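Local atomic coordinates of putative acyl-CoA thioester hydrolase YbhC (Escherichia coli K-12, PDB entry 3GRH), a protein that is a putative thioesterase of the outer membrane, a beta-helical lipoprotein of the pectinesterase family that neither binds pectin nor shows pectinesterase activity. Residues A31-E44 with N382-L396. Numbering follows the deposited sequence.
Sequences APGTSSRPILSAKE and NTGSVDDNDEIQRNL
R394 and E44 meet in a side-on salt bridge that illustrates how one ion pair can tie together two segments far apart in sequence, a helix start and the chain just after strand 391–393. R394 NE points almost straight at E44 OE2 (3.0 Å). R394 NH2 reaches the syn lone pair of E44 OE1 at 2.8 Å, the carboxylate and guanidinium planes 32° apart. The anti lone pair of OE1 takes the backbone N of S41, whose OG in turn accepts from E44 N; this capping box starts the helix and fixes the carboxylate.

The remaining guanidinium hydrogens go to backbone carbonyls. NH2 also donates to I39 O from above the carbonyl plane, and R394 NH1 donates to P32 O (3.1 Å) and to N382 O (2.8 Å). R394 reaches them with its chain extended from CG to NE (chi2 178°). A methionine in its place would probably leave the E44 carboxylate without its counter-charge and the carbonyls of P32, I39 and N382 without this shared donor.

Apolar contacts flank the polar cluster. P32, after a cis peptide bond, lays CB over one guanidinium face; I392 CD1 touches A31 CB at 3.6 Å, T383 CG2 abuts the T34–S35 peptide, and L396 CD2 meets L40 CD2 at 4.0 Å.

Residues flanking the 385–387/391–393 hairpin, with I392 from it, pack on 31–44 beside strand 403–407, the outermost strand of a parallel beta-helix sheet, where W405 touches both P38 and L396.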
loop_
_atom_site.group_PDB
_atom_site.type_symbol
_atom_site.label_atom_id
_atom_site.label_comp_id
_atom_site.label_asym_id
_atom_site.label_seq_id
_atom_site.Cartn_x
_atom_site.Cartn_y
_atom_site.Cartn_z
ATOM N N ALA A 31 -22.478 15.750 -4.751
ATOM C CA ALA A 31 -22.731 14.754 -5.769
ATOM C C ALA A 31 -23.621 15.355 -6.888
ATOM O O ALA A 31 -24.541 16.130 -6.626
ATOM C CB ALA A 31 -23.389 13.551 -5.181
ATOM N N PRO A 32 -23.409 14.939 -8.147
ATOM C CA PRO A 32 -22.528 13.873 -8.578
ATOM C C PRO A 32 -21.121 14.245 -8.928
ATOM O O PRO A 32 -20.376 13.341 -9.340
ATOM C CB PRO A 32 -23.240 13.379 -9.808
ATOM C CG PRO A 32 -23.727 14.622 -10.414
ATOM C CD PRO A 32 -24.170 15.485 -9.276
ATOM N N GLY A 33 -20.783 15.525 -8.775
ATOM C CA GLY A 33 -19.497 16.088 -9.093
ATOM C C GLY A 33 -19.420 16.356 -10.566
ATOM O O GLY A 33 -20.442 16.673 -11.252
ATOM N N THR A 34 -18.191 16.295 -11.071
ATOM C CA THR A 34 -17.925 16.511 -12.459
ATOM C C THR A 34 -17.283 15.328 -13.121
ATOM O O THR A 34 -16.868 14.372 -12.479
ATOM C CB THR A 34 -17.013 17.716 -12.624
ATOM O OG1 THR A 34 -15.726 17.448 -12.122
ATOM C CG2 THR A 34 -17.533 18.868 -11.899
ATOM N N SER A 35 -17.203 15.359 -14.448
ATOM C CA SER A 35 -16.499 14.322 -15.172
ATOM C C SER A 35 -15.056 14.189 -14.739
ATOM O O SER A 35 -14.466 13.079 -14.880
ATOM C CB SER A 35 -16.557 14.612 -16.674
ATOM O OG SER A 35 -17.889 14.559 -17.044
ATOM N N SER A 36 -14.451 15.279 -14.289
ATOM C CA SER A 36 -13.058 15.226 -13.844
ATOM C C SER A 36 -12.910 14.789 -12.400
ATOM O O SER A 36 -11.856 14.406 -11.989
ATOM C CB SER A 36 -12.398 16.557 -14.027
ATOM O OG SER A 36 -12.276 16.793 -15.437
ATOM N N ARG A 37 -13.972 14.945 -11.613
ATOM C CA ARG A 37 -13.937 14.753 -10.153
ATOM C C ARG A 37 -15.307 14.289 -9.669
ATOM O O ARG A 37 -16.108 15.055 -9.145
ATOM C CB ARG A 37 -13.534 16.032 -9.432
ATOM C CG ARG A 37 -13.183 15.811 -8.011
ATOM C CD ARG A 37 -12.512 17.061 -7.411
ATOM N NE ARG A 37 -11.833 16.712 -6.189
ATOM C CZ ARG A 37 -10.938 17.438 -5.571
ATOM N NH1 ARG A 37 -10.637 18.670 -6.005
ATOM N NH2 ARG A 37 -10.392 16.938 -4.469
ATOM N N PRO A 38 -15.599 13.019 -9.863
ATOM C CA PRO A 38 -16.884 12.544 -9.441
ATOM C C PRO A 38 -16.991 12.390 -7.923
ATOM O O PRO A 38 -16.046 11.944 -7.280
ATOM C CB PRO A 38 -17.004 11.162 -10.091
ATOM C CG PRO A 38 -15.798 10.923 -10.804
ATOM C CD PRO A 38 -14.820 12.023 -10.627
ATOM N N ILE A 39 -18.161 12.737 -7.415
ATOM C CA ILE A 39 -18.450 12.803 -6.009
ATOM C C ILE A 39 -19.633 11.910 -5.750
ATOM O O ILE A 39 -20.627 12.034 -6.382
ATOM C CB ILE A 39 -18.766 14.231 -5.514
ATOM C CG1 ILE A 39 -17.609 15.213 -5.815
ATOM C CG2 ILE A 39 -19.091 14.234 -4.024
ATOM C CD1 ILE A 39 -16.259 14.912 -5.206
ATOM N N LEU A 40 -19.492 11.006 -4.802
ATOM C CA LEU A 40 -20.550 10.073 -4.400
ATOM C C LEU A 40 -21.637 10.731 -3.592
ATOM O O LEU A 40 -21.433 11.696 -2.859
ATOM C CB LEU A 40 -19.958 8.963 -3.508
ATOM C CG LEU A 40 -18.921 8.057 -4.098
ATOM C CD1 LEU A 40 -18.380 7.046 -3.074
ATOM C CD2 LEU A 40 -19.500 7.405 -5.356
ATOM N N SER A 41 -22.867 10.263 -3.817
ATOM C CA SER A 41 -23.971 10.585 -2.938
ATOM C C SER A 41 -23.873 9.834 -1.639
ATOM O O SER A 41 -23.173 8.872 -1.531
ATOM C CB SER A 41 -25.332 10.239 -3.561
ATOM O OG SER A 41 -25.559 8.831 -3.625
ATOM N N ALA A 42 -24.605 10.274 -0.632
ATOM C CA ALA A 42 -24.614 9.556 0.648
ATOM C C ALA A 42 -25.021 8.113 0.518
ATOM O O ALA A 42 -24.397 7.207 1.145
ATOM C CB ALA A 42 -25.538 10.260 1.646
ATOM N N LYS A 43 -26.015 7.878 -0.327
ATOM C CA LYS A 43 -26.491 6.528 -0.560
ATOM C C LYS A 43 -25.443 5.678 -1.203
ATOM O O LYS A 43 -25.234 4.522 -0.818
ATOM C CB LYS A 43 -27.798 6.538 -1.365
ATOM C CG LYS A 43 -28.375 5.096 -1.538
ATOM C CD LYS A 43 -28.752 4.467 -0.193
ATOM C CE LYS A 43 -29.807 3.335 -0.335
ATOM N NZ LYS A 43 -29.446 2.387 -1.457
ATOM N N GLU A 44 -24.801 6.225 -2.215
ATOM C CA GLU A 44 -23.707 5.465 -2.821
ATOM C C GLU A 44 -22.610 5.214 -1.809
ATOM O O GLU A 44 -21.972 4.150 -1.852
ATOM C CB GLU A 44 -23.141 6.240 -3.993
ATOM C CG GLU A 44 -24.049 6.218 -5.225
ATOM C CD GLU A 44 -23.728 7.282 -6.303
ATOM O OE1 GLU A 44 -23.234 8.371 -6.001
ATOM O OE2 GLU A 44 -24.042 7.045 -7.491
ATOM N N ASN A 382 -17.719 9.225 -14.185
ATOM C CA ASN A 382 -19.148 9.034 -14.451
ATOM C C ASN A 382 -20.004 9.889 -13.552
ATOM O O ASN A 382 -19.986 9.755 -12.349
ATOM C CB ASN A 382 -19.537 7.599 -14.190
ATOM C CG ASN A 382 -20.926 7.267 -14.625
ATOM O OD1 ASN A 382 -21.737 8.134 -15.114
ATOM N ND2 ASN A 382 -21.236 6.007 -14.504
ATOM N N THR A 383 -20.698 10.849 -14.132
ATOM C CA THR A 383 -21.561 11.717 -13.345
ATOM C C THR A 383 -23.005 11.248 -13.361
ATOM O O THR A 383 -23.870 11.800 -12.693
ATOM C CB THR A 383 -21.487 13.160 -13.760
ATOM O OG1 THR A 383 -21.889 13.270 -15.124
ATOM C CG2 THR A 383 -20.120 13.687 -13.539
ATOM N N GLY A 384 -23.258 10.189 -14.091
ATOM C CA GLY A 384 -24.559 9.502 -14.053
ATOM C C GLY A 384 -25.739 10.284 -14.596
ATOM O O GLY A 384 -25.591 11.230 -15.374
ATOM N N SER A 385 -26.925 9.891 -14.155
ATOM C CA SER A 385 -28.134 10.626 -14.504
ATOM C C SER A 385 -29.013 10.691 -13.301
ATOM O O SER A 385 -28.678 10.171 -12.265
ATOM C CB SER A 385 -28.912 10.024 -15.702
ATOM O OG SER A 385 -28.990 8.599 -15.623
ATOM N N VAL A 386 -30.146 11.348 -13.454
ATOM C CA VAL A 386 -31.164 11.423 -12.406
ATOM C C VAL A 386 -32.412 10.719 -12.922
ATOM O O VAL A 386 -32.732 10.854 -14.098
ATOM C CB VAL A 386 -31.492 12.899 -12.043
ATOM C CG1 VAL A 386 -30.316 13.520 -11.324
ATOM C CG2 VAL A 386 -31.825 13.710 -13.285
ATOM N N ASP A 387 -33.109 9.961 -12.075
ATOM C CA ASP A 387 -34.438 9.442 -12.456
ATOM C C ASP A 387 -35.481 9.803 -11.399
ATOM O O ASP A 387 -35.234 10.704 -10.605
ATOM C CB ASP A 387 -34.411 7.930 -12.769
ATOM C CG ASP A 387 -35.409 7.525 -13.911
ATOM O OD1 ASP A 387 -36.311 8.315 -14.263
ATOM O OD2 ASP A 387 -35.278 6.407 -14.465
ATOM N N ASP A 388 -36.626 9.105 -11.403
ATOM C CA ASP A 388 -37.839 9.512 -10.671
ATOM C C ASP A 388 -37.587 10.116 -9.290
ATOM O O ASP A 388 -36.938 9.505 -8.442
ATOM C CB ASP A 388 -38.828 8.341 -10.518
ATOM C CG ASP A 388 -39.156 7.665 -11.836
ATOM O OD1 ASP A 388 -40.328 7.744 -12.273
ATOM O OD2 ASP A 388 -38.233 7.055 -12.426
ATOM N N ASN A 389 -38.146 11.305 -9.074
ATOM C CA ASN A 389 -37.920 12.093 -7.863
ATOM C C ASN A 389 -36.431 12.331 -7.568
ATOM O O ASN A 389 -36.002 12.245 -6.420
ATOM C CB ASN A 389 -38.656 11.484 -6.652
ATOM C CG ASN A 389 -40.157 11.426 -6.852
ATOM O OD1 ASN A 389 -40.656 11.661 -7.954
ATOM N ND2 ASN A 389 -40.895 11.121 -5.783
ATOM N N ASP A 390 -35.649 12.579 -8.626
ATOM C CA ASP A 390 -34.404 13.349 -8.548
ATOM C C ASP A 390 -33.295 12.690 -7.744
ATOM O O ASP A 390 -32.676 13.331 -6.902
ATOM C CB ASP A 390 -34.697 14.755 -7.980
ATOM C CG ASP A 390 -35.956 15.368 -8.566
ATOM O OD1 ASP A 390 -36.447 14.822 -9.578
ATOM O OD2 ASP A 390 -36.476 16.372 -8.008
ATOM N N GLU A 391 -33.007 11.426 -8.038
ATOM C CA GLU A 391 -31.988 10.681 -7.318
ATOM C C GLU A 391 -30.903 10.338 -8.333
ATOM O O GLU A 391 -31.216 9.937 -9.447
ATOM C CB GLU A 391 -32.627 9.445 -6.662
ATOM C CG GLU A 391 -33.637 9.826 -5.550
ATOM C CD GLU A 391 -34.878 8.910 -5.459
ATOM O OE1 GLU A 391 -34.758 7.693 -5.729
ATOM O OE2 GLU A 391 -35.974 9.405 -5.101
ATOM N N ILE A 392 -29.645 10.561 -7.969
ATOM C CA ILE A 392 -28.532 10.257 -8.877
ATOM C C ILE A 392 -28.509 8.777 -9.056
ATOM O O ILE A 392 -28.661 8.027 -8.068
ATOM C CB ILE A 392 -27.183 10.720 -8.289
ATOM C CG1 ILE A 392 -27.138 12.253 -8.311
ATOM C CG2 ILE A 392 -25.959 10.084 -9.043
ATOM C CD1 ILE A 392 -26.241 12.878 -7.242
ATOM N N GLN A 393 -28.376 8.374 -10.315
ATOM C CA GLN A 393 -28.233 6.994 -10.701
ATOM C C GLN A 393 -26.982 6.768 -11.533
ATOM O O GLN A 393 -26.790 7.377 -12.583
ATOM C CB GLN A 393 -29.436 6.566 -11.505
ATOM C CG GLN A 393 -30.523 5.923 -10.713
ATOM C CD GLN A 393 -31.735 5.682 -11.573
ATOM O OE1 GLN A 393 -31.635 5.689 -12.805
ATOM N NE2 GLN A 393 -32.893 5.484 -10.946
ATOM N N ARG A 394 -26.132 5.856 -11.091
ATOM C CA ARG A 394 -25.094 5.380 -11.984
ATOM C C ARG A 394 -24.586 4.057 -11.503
ATOM O O ARG A 394 -24.704 3.744 -10.332
ATOM C CB ARG A 394 -24.008 6.429 -12.183
ATOM C CG ARG A 394 -23.584 6.983 -10.894
ATOM C CD ARG A 394 -22.454 8.015 -10.911
ATOM N NE ARG A 394 -22.516 8.577 -9.563
ATOM C CZ ARG A 394 -21.939 9.689 -9.131
ATOM N NH1 ARG A 394 -21.093 10.369 -9.856
ATOM N NH2 ARG A 394 -22.195 10.116 -7.917
ATOM N N ASN A 395 -24.134 3.246 -12.430
ATOM C CA ASN A 395 -23.532 1.969 -12.072
ATOM C C ASN A 395 -22.086 2.237 -11.687
ATOM O O ASN A 395 -21.233 2.585 -12.541
ATOM C CB ASN A 395 -23.624 1.028 -13.253
ATOM C CG ASN A 395 -22.883 -0.289 -13.053
ATOM O OD1 ASN A 395 -22.269 -0.549 -12.027
ATOM N ND2 ASN A 395 -22.909 -1.134 -14.132
ATOM N N LEU A 396 -21.767 2.074 -10.418
ATOM C CA LEU A 396 -20.445 2.376 -9.931
ATOM C C LEU A 396 -19.377 1.421 -10.413
ATOM O O LEU A 396 -18.184 1.674 -10.121
ATOM C CB LEU A 396 -20.456 2.384 -8.397
ATOM C CG LEU A 396 -21.391 3.403 -7.786
ATOM C CD1 LEU A 396 -21.561 3.158 -6.259
ATOM C CD2 LEU A 396 -20.857 4.847 -8.058
HETATM O O HOH W 1 -27.531 7.983 -5.080
HETATM O O HOH W 2 -25.537 5.135 -7.911
#